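Local coordinates for CBS domain-containing predicted protein TM0935 (Thermotoga maritima, PDB 1O50), which probably acts as a regulatory module that binds adenosyl ligands through its tandem CBS domains, at the interface of chains A and B. Coordinates in Å, arbitrary orientation; residue numbers count along the deposited sequence, not the author numbering. Chains: chain A/B, CBS domain-containing predicted protein TM0935.

Contact 1: the interface of chains A and B. Residues chain A 152-153; chain B 36, 40.
The methylene stretch of A:Lys153 lies across the side chain of B:Glu36 at about a right angle, with A:Lys153 CD 4.1 Å from B:Glu36 CG. This small apolar contact is flanked by the backbone carbonyl of A:Trp152, whose O comes within 3.4 Å of B:Glu36 CG. Farther out, the lysine chain bends at chi2 and chi3 (-53° and -69°) and then runs straight to its ammonium group, which reaches between two carboxylates of helix 35-44 of chain B. A:Lys153 NZ donates to B:Glu36 OE2 at 2.8 Å, a hydrogen-bonded salt bridge. B:Glu36 extends toward the lysine with CG anti to its own backbone N (chi1 -174°) and offers the anti lone pair of OE2, the one turned away from OE1. B:Asp40, one helical turn on, forms a second salt bridge and uses instead the syn lone pair of OD1, which stands 2.7 Å from A:Lys153 NZ. Two acidic groups gripping one nitrogen probably favour its charged form and limit its swing. The site ties the last residue of helix 144-153 to helix 35-44 of the other subunit, adding a polar clamp to the packing of chains A and B.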
ATOM      1  N   TRP A 152      -7.232 -15.108   7.432  1.00 31.67           N
ATOM      2  CA  TRP A 152      -6.462 -16.288   7.073  1.00 31.65           C
ATOM      3  C   TRP A 152      -5.820 -17.050   8.215  1.00 31.42           C
ATOM      4  O   TRP A 152      -5.470 -18.223   8.036  1.00 30.17           O
ATOM      5  CB  TRP A 152      -5.368 -15.901   6.103  1.00 32.84           C
ATOM      6  CG  TRP A 152      -5.924 -15.552   4.741  1.00 32.28           C
ATOM      7  CD1 TRP A 152      -6.060 -14.310   4.242  1.00 34.86           C
ATOM      8  CD2 TRP A 152      -6.426 -16.451   3.738  1.00 34.10           C
ATOM      9  NE1 TRP A 152      -6.649 -14.366   3.004  1.00 34.18           N
ATOM     10  CE2 TRP A 152      -6.869 -15.672   2.672  1.00 35.23           C
ATOM     11  CE3 TRP A 152      -6.538 -17.845   3.637  1.00 37.04           C
ATOM     12  CZ2 TRP A 152      -7.408 -16.229   1.489  1.00 35.77           C
ATOM     13  CZ3 TRP A 152      -7.054 -18.403   2.476  1.00 38.71           C
ATOM     14  CH2 TRP A 152      -7.499 -17.589   1.423  1.00 38.09           C
ATOM     15  N   LYS A 153      -5.678 -16.409   9.369  1.00 31.16           N
ATOM     16  CA  LYS A 153      -5.173 -17.078  10.569  1.00 31.09           C
ATOM     17  C   LYS A 153      -6.300 -17.658  11.425  1.00 32.05           C
ATOM     18  O   LYS A 153      -6.050 -18.467  12.303  1.00 29.54           O
ATOM     19  CB  LYS A 153      -4.371 -16.123  11.418  1.00 32.18           C
ATOM     20  CG  LYS A 153      -3.160 -15.494  10.754  1.00 32.72           C
ATOM     21  CD  LYS A 153      -2.193 -16.530  10.120  1.00 31.32           C
ATOM     22  CE  LYS A 153      -1.474 -17.373  11.155  1.00 32.06           C
ATOM     23  NZ  LYS A 153      -0.613 -18.395  10.506  1.00 27.07           N
TER
ATOM     24  N   GLU B  36      -2.252 -18.716   3.239  1.00 35.08           N
ATOM     25  CA  GLU B  36      -1.970 -18.439   4.659  1.00 33.51           C
ATOM     26  C   GLU B  36      -0.441 -18.196   4.887  1.00 33.50           C
ATOM     27  O   GLU B  36      -0.049 -17.306   5.637  1.00 32.71           O
ATOM     28  CB  GLU B  36      -2.507 -19.543   5.544  1.00 33.48           C
ATOM     29  CG  GLU B  36      -2.340 -19.179   7.018  1.00 32.85           C
ATOM     30  CD  GLU B  36      -2.845 -20.189   8.051  1.00 34.56           C
ATOM     31  OE1 GLU B  36      -3.593 -21.100   7.719  1.00 33.45           O
ATOM     32  OE2 GLU B  36      -2.495 -20.052   9.261  1.00 31.82           O
ATOM     33  N   ASP B  40       1.572 -14.960   6.344  1.00 36.09           N
ATOM     34  CA  ASP B  40       2.619 -15.007   7.373  1.00 36.08           C
ATOM     35  C   ASP B  40       3.881 -14.223   6.946  1.00 36.24           C
ATOM     36  O   ASP B  40       4.450 -13.496   7.738  1.00 37.39           O
ATOM     37  CB  ASP B  40       3.045 -16.433   7.694  1.00 37.33           C
ATOM     38  CG  ASP B  40       1.926 -17.297   8.287  1.00 36.74           C
ATOM     39  OD1 ASP B  40       1.050 -16.788   9.040  1.00 35.58           O
ATOM     40  OD2 ASP B  40       1.932 -18.535   8.080  1.00 38.18           O
TER

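Contact 2: the interface of chains A and B. Residues chain A 46-47, 49, 145; chain B 46-49.
A:Pro46 and B:Pro46 present their backbone carbonyls across the two-fold axis, each in a loop with a turn-like backbone at Pro46 and Val47 (psi -6° at Pro46). Each carbonyl is taken end-on by the opposing arginine. A:Arg49 NH1 donates to B:Pro46 O at 3.0 Å, and A:Arg49 NH2 makes a longer bond of 3.3 Å to the same B:Pro46 O; the oxygen lies at the edge of the guanidinium, nearly in its plane. The same NH1 also turns back to its own chain, where A:Arg49 NH1 meets A:Val47 O at 3.0 Å, with this acceptor tilted from the guanidinium plane. These bonds fix the rotation of the flat group. The two arginines slide past each other in opposite directions, and their guanidinium groups stack almost parallel, 4° apart, with A:Arg49 CZ 4.2 Å above the plane of B:Arg49. The carbonyl oxygens at their edges would offset some of the repulsion between like charges. A:Leu145 CD2 lies over the rim of the opposite face of the A:Arg49 guanidinium, while A:Leu145 CD1 touches B:Pro46 CB at 3.6 Å. A:Val47 sends CG2, anti to the backbone N, against B:Pro46 CB at 3.8 Å. The patch lies in the turn joining helix 35-44 to strand 50-55, beside the start of helix 144-153, at the middle of the dimer.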
ATOM      1  N   PRO A  46       7.688   3.015   7.971  1.00 34.68           N
ATOM      2  CA  PRO A  46       7.350   2.660   6.592  1.00 35.68           C
ATOM      3  C   PRO A  46       6.183   1.678   6.346  1.00 35.53           C
ATOM      4  O   PRO A  46       5.808   1.491   5.200  1.00 35.45           O
ATOM      5  CB  PRO A  46       8.701   2.132   6.034  1.00 35.31           C
ATOM      6  CG  PRO A  46       9.521   1.791   7.172  1.00 35.67           C
ATOM      7  CD  PRO A  46       9.067   2.637   8.297  1.00 35.98           C
ATOM      8  N   VAL A  47       5.617   1.114   7.400  1.00 35.76           N
ATOM      9  CA  VAL A  47       4.379   0.353   7.360  1.00 36.03           C
ATOM     10  C   VAL A  47       3.204   1.278   7.052  1.00 35.72           C
ATOM     11  O   VAL A  47       2.121   0.828   6.615  1.00 36.15           O
ATOM     12  CB  VAL A  47       4.188  -0.436   8.745  1.00 36.13           C
ATOM     13  CG1 VAL A  47       3.781   0.452   9.896  1.00 38.01           C
ATOM     14  CG2 VAL A  47       3.251  -1.601   8.618  1.00 39.12           C
ATOM     15  N   ARG A  49       0.538   3.555   5.653  1.00 36.25           N
ATOM     16  CA  ARG A  49      -0.087   3.503   4.330  1.00 35.92           C
ATOM     17  C   ARG A  49      -1.032   4.665   4.101  1.00 35.46           C
ATOM     18  O   ARG A  49      -1.373   4.984   2.939  1.00 34.84           O
ATOM     19  CB  ARG A  49      -0.753   2.126   4.088  1.00 36.89           C
ATOM     20  CG  ARG A  49       0.271   1.027   3.712  1.00 40.46           C
ATOM     21  CD  ARG A  49      -0.265  -0.337   4.040  1.00 43.27           C
ATOM     22  NE  ARG A  49       0.449  -1.440   3.414  1.00 41.34           N
ATOM     23  CZ  ARG A  49       1.466  -2.088   3.921  1.00 42.24           C
ATOM     24  NH1 ARG A  49       2.011  -1.723   5.081  1.00 39.05           N
ATOM     25  NH2 ARG A  49       1.950  -3.127   3.251  1.00 40.99           N
ATOM     26  N   LEU A 145      -3.399  -5.365   6.584  1.00 38.28           N
ATOM     27  CA  LEU A 145      -2.696  -6.527   7.031  1.00 37.86           C
ATOM     28  C   LEU A 145      -3.433  -7.159   8.215  1.00 37.96           C
ATOM     29  O   LEU A 145      -3.450  -8.371   8.358  1.00 37.85           O
ATOM     30  CB  LEU A 145      -1.248  -6.172   7.419  1.00 38.84           C
ATOM     31  CG  LEU A 145      -0.403  -5.337   6.437  1.00 38.28           C
ATOM     32  CD1 LEU A 145       1.048  -5.338   6.915  1.00 36.55           C
ATOM     33  CD2 LEU A 145      -0.506  -5.802   5.007  1.00 39.11           C
TER
ATOM     34  N   PRO B  46       6.175  -6.286   7.355  1.00 34.68           N
ATOM     35  CA  PRO B  46       4.951  -5.562   7.007  1.00 35.68           C
ATOM     36  C   PRO B  46       5.058  -4.330   6.082  1.00 35.53           C
ATOM     37  O   PRO B  46       4.030  -3.812   5.677  1.00 35.45           O
ATOM     38  CB  PRO B  46       4.354  -5.212   8.398  1.00 35.31           C
ATOM     39  CG  PRO B  46       5.429  -5.318   9.355  1.00 35.67           C
ATOM     40  CD  PRO B  46       6.402  -6.287   8.804  1.00 35.98           C
ATOM     41  N   VAL B  47       6.267  -3.918   5.738  1.00 35.76           N
ATOM     42  CA  VAL B  47       6.537  -2.928   4.708  1.00 36.03           C
ATOM     43  C   VAL B  47       6.189  -3.494   3.333  1.00 35.72           C
ATOM     44  O   VAL B  47       5.991  -2.742   2.353  1.00 36.15           O
ATOM     45  CB  VAL B  47       8.068  -2.456   4.804  1.00 36.13           C
ATOM     46  CG1 VAL B  47       9.051  -3.479   4.289  1.00 38.01           C
ATOM     47  CG2 VAL B  47       8.300  -1.125   4.152  1.00 39.12           C
ATOM     48  N   THR B  48       6.074  -4.821   3.270  1.00 35.26           N
ATOM     49  CA  THR B  48       5.953  -5.531   2.030  1.00 34.03           C
ATOM     50  C   THR B  48       4.652  -5.111   1.405  1.00 35.22           C
ATOM     51  O   THR B  48       3.636  -5.095   2.073  1.00 35.50           O
ATOM     52  CB  THR B  48       5.906  -7.020   2.301  1.00 34.82           C
ATOM     53  OG1 THR B  48       7.157  -7.494   2.802  1.00 34.88           O
ATOM     54  CG2 THR B  48       5.729  -7.818   1.051  1.00 32.97           C
ATOM     55  N   ARG B  49       4.685  -4.787   0.122  1.00 36.25           N
ATOM     56  CA  ARG B  49       3.488  -4.306  -0.570  1.00 35.92           C
ATOM     57  C   ARG B  49       3.140  -5.163  -1.770  1.00 35.46           C
ATOM     58  O   ARG B  49       1.987  -5.129  -2.260  1.00 34.84           O
ATOM     59  CB  ARG B  49       3.619  -2.802  -0.918  1.00 36.89           C
ATOM     60  CG  ARG B  49       3.357  -1.883   0.299  1.00 40.46           C
ATOM     61  CD  ARG B  49       4.024  -0.550   0.115  1.00 43.27           C
ATOM     62  NE  ARG B  49       3.557   0.494   1.015  1.00 41.34           N
ATOM     63  CZ  ARG B  49       4.060   0.784   2.188  1.00 42.24           C
ATOM     64  NH1 ARG B  49       5.044   0.058   2.718  1.00 39.05           N
ATOM     65  NH2 ARG B  49       3.566   1.826   2.847  1.00 40.99           N
TER

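Contact 3: the interface of chains A and B. Residues chain A 35, 39, 68, 72, 75-76, 93; chain B 148, 152.
Helices of two tandem CBS-domain subunits pack here in a largely apolar interface, where B:Trp152 of helix 144-153 enters a pocket of chain A and joins the two copies of the deposited dimer, which may be the biological one. Helices 35-44 and 65-77 supply most of the pocket wall. With CG anti to the carbonyl carbon (chi1 -71°), B:Trp152 carries its indole across to chain A, where it is sandwiched: A:Ile35 places CG2 over one face, 3.5 Å from the centroid of the six-membered ring, as a CH-pi contact. On the opposite face A:Phe76 stands edge-on, its plane turned 83° from the indole and its CE2 3.8 Å from B:Trp152 CE2. That phenyl ring is itself backed by A:His75, whose CD2 sits over its centre. At the pyrrole edge B:Trp152 NE1 donates to A:Ser72 OG at 3.1 Å, a nearly straight bond (165° at H) with the oxygen close to the ring plane. The hydroxyl of A:Ser72 in turn donates to the backbone O of A:Leu68, which orients it to receive the indole N-H. A:Val39 CG2 comes against B:Trp152 CD1 at 3.7 Å, and A:Leu93 CD1 approaches B:Trp152 CH2. One turn earlier, B:Leu148 points CD2 between A:Leu68 CG (4.0 Å) and A:Ser72 CB.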
ATOM      1  N   ILE A  35       4.979  18.861   2.743  1.00 37.40           N
ATOM      2  CA  ILE A  35       4.888  17.537   2.171  1.00 37.37           C
ATOM      3  C   ILE A  35       6.176  16.812   2.408  1.00 36.80           C
ATOM      4  O   ILE A  35       6.172  15.611   2.714  1.00 36.96           O
ATOM      5  CB  ILE A  35       4.542  17.635   0.691  1.00 38.10           C
ATOM      6  CG1 ILE A  35       3.091  18.110   0.571  1.00 37.07           C
ATOM      7  CG2 ILE A  35       4.746  16.297  -0.011  1.00 40.52           C
ATOM      8  CD1 ILE A  35       2.619  18.422  -0.875  1.00 36.69           C
ATOM      9  N   VAL A  39       6.584  13.025   4.061  1.00 37.04           N
ATOM     10  CA  VAL A  39       7.481  11.991   3.594  1.00 35.96           C
ATOM     11  C   VAL A  39       8.453  11.532   4.691  1.00 36.46           C
ATOM     12  O   VAL A  39       8.664  10.334   4.882  1.00 37.72           O
ATOM     13  CB  VAL A  39       8.190  12.473   2.285  1.00 36.21           C
ATOM     14  CG1 VAL A  39       9.220  11.540   1.870  1.00 36.69           C
ATOM     15  CG2 VAL A  39       7.181  12.651   1.164  1.00 33.92           C
ATOM     16  N   LEU A  68      -0.393  10.526  -2.574  1.00 38.79           N
ATOM     17  CA  LEU A  68       0.849  11.301  -2.523  1.00 39.22           C
ATOM     18  C   LEU A  68       1.759  10.979  -3.714  1.00 39.75           C
ATOM     19  O   LEU A  68       2.401  11.869  -4.298  1.00 40.03           O
ATOM     20  CB  LEU A  68       1.586  11.022  -1.200  1.00 38.78           C
ATOM     21  CG  LEU A  68       2.838  11.838  -0.881  1.00 39.62           C
ATOM     22  CD1 LEU A  68       2.636  13.341  -1.114  1.00 41.95           C
ATOM     23  CD2 LEU A  68       3.308  11.570   0.569  1.00 41.36           C
ATOM     24  N   SER A  72       2.674  13.528  -6.669  1.00 37.39           N
ATOM     25  CA  SER A  72       4.098  13.683  -6.921  1.00 36.60           C
ATOM     26  C   SER A  72       4.410  13.512  -8.390  1.00 36.05           C
ATOM     27  O   SER A  72       5.110  14.326  -8.931  1.00 37.80           O
ATOM     28  CB  SER A  72       4.941  12.744  -6.054  1.00 37.00           C
ATOM     29  OG  SER A  72       4.625  12.955  -4.691  1.00 36.68           O
ATOM     30  N   HIS A  75       3.302  16.717 -10.124  1.00 31.61           N
ATOM     31  CA  HIS A  75       4.123  17.862  -9.794  1.00 32.33           C
ATOM     32  C   HIS A  75       5.506  17.794 -10.448  1.00 32.59           C
ATOM     33  O   HIS A  75       5.987  18.792 -10.953  1.00 33.39           O
ATOM     34  CB  HIS A  75       4.321  17.938  -8.267  1.00 31.53           C
ATOM     35  CG  HIS A  75       5.093  19.141  -7.833  1.00 35.65           C
ATOM     36  ND1 HIS A  75       4.560  20.410  -7.862  1.00 35.26           N
ATOM     37  CD2 HIS A  75       6.356  19.270  -7.357  1.00 37.71           C
ATOM     38  CE1 HIS A  75       5.459  21.269  -7.412  1.00 35.99           C
ATOM     39  NE2 HIS A  75       6.558  20.606  -7.114  1.00 38.15           N
ATOM     40  N   PHE A  76       6.144  16.619 -10.404  1.00 32.27           N
ATOM     41  CA  PHE A  76       7.517  16.467 -10.875  1.00 32.09           C
ATOM     42  C   PHE A  76       7.641  16.041 -12.334  1.00 31.33           C
ATOM     43  O   PHE A  76       8.605  16.407 -12.987  1.00 30.30           O
ATOM     44  CB  PHE A  76       8.269  15.504  -9.970  1.00 32.89           C
ATOM     45  CG  PHE A  76       8.584  16.078  -8.634  1.00 35.35           C
ATOM     46  CD1 PHE A  76       9.614  16.996  -8.492  1.00 37.84           C
ATOM     47  CD2 PHE A  76       7.874  15.719  -7.511  1.00 37.33           C
ATOM     48  CE1 PHE A  76       9.895  17.541  -7.268  1.00 36.63           C
ATOM     49  CE2 PHE A  76       8.174  16.240  -6.302  1.00 37.18           C
ATOM     50  CZ  PHE A  76       9.178  17.175  -6.186  1.00 36.93           C
ATOM     51  N   LEU A  93       0.768  22.644  -7.015  1.00 40.56           N
ATOM     52  CA  LEU A  93       1.136  22.833  -5.629  1.00 39.95           C
ATOM     53  C   LEU A  93       1.785  24.212  -5.463  1.00 40.32           C
ATOM     54  O   LEU A  93       2.611  24.614  -6.278  1.00 40.22           O
ATOM     55  CB  LEU A  93       2.079  21.734  -5.175  1.00 40.62           C
ATOM     56  CG  LEU A  93       1.500  20.321  -5.218  1.00 38.42           C
ATOM     57  CD1 LEU A  93       2.592  19.355  -4.847  1.00 38.38           C
ATOM     58  CD2 LEU A  93       0.307  20.195  -4.273  1.00 36.49           C
TER
ATOM     59  N   LEU B 148       9.260   8.451  -3.466  1.00 36.10           N
ATOM     60  CA  LEU B 148       8.918   9.638  -2.706  1.00 36.21           C
ATOM     61  C   LEU B 148      10.123  10.292  -2.056  1.00 35.85           C
ATOM     62  O   LEU B 148      10.245  11.511  -2.084  1.00 36.22           O
ATOM     63  CB  LEU B 148       7.853   9.349  -1.647  1.00 36.17           C
ATOM     64  CG  LEU B 148       6.479   9.049  -2.256  1.00 36.89           C
ATOM     65  CD1 LEU B 148       5.482   8.552  -1.173  1.00 38.71           C
ATOM     66  CD2 LEU B 148       5.865  10.241  -3.037  1.00 39.25           C
ATOM     67  N   TRP B 152      11.226  14.165  -3.017  1.00 31.67           N
ATOM     68  CA  TRP B 152      11.028  15.211  -2.025  1.00 31.65           C
ATOM     69  C   TRP B 152      12.216  15.541  -1.145  1.00 31.42           C
ATOM     70  O   TRP B 152      12.243  16.625  -0.549  1.00 30.17           O
ATOM     71  CB  TRP B 152       9.872  14.838  -1.123  1.00 32.84           C
ATOM     72  CG  TRP B 152       8.546  14.933  -1.842  1.00 32.28           C
ATOM     73  CD1 TRP B 152       7.821  13.894  -2.296  1.00 34.86           C
ATOM     74  CD2 TRP B 152       7.820  16.122  -2.197  1.00 34.10           C
ATOM     75  NE1 TRP B 152       6.703  14.354  -2.944  1.00 34.18           N
ATOM     76  CE2 TRP B 152       6.678  15.717  -2.883  1.00 35.23           C
ATOM     77  CE3 TRP B 152       8.024  17.494  -1.993  1.00 37.04           C
ATOM     78  CZ2 TRP B 152       5.711  16.629  -3.366  1.00 35.77           C
ATOM     79  CZ3 TRP B 152       7.076  18.398  -2.452  1.00 38.71           C
ATOM     80  CH2 TRP B 152       5.940  17.957  -3.147  1.00 38.09           C
TER

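Contact 2 straddles the two-fold axis, with its C-alpha centre about 16 Å from that of contact 1 and about 20 Å from that of contact 3; contacts 1 and 3 lie about 35 Å apart, toward opposite ends of the interface. All three use helix 144-153, and contacts 1 and 3 both set it against helix 35-44 of the other chain, with the chains exchanged. Trp152 belongs to both, giving its backbone carbonyl in one and its indole in the other. Symmetry therefore repeats the outer contacts at each end, so that in this assembly each chain both inserts and receives a tryptophan around a shared arginine centre.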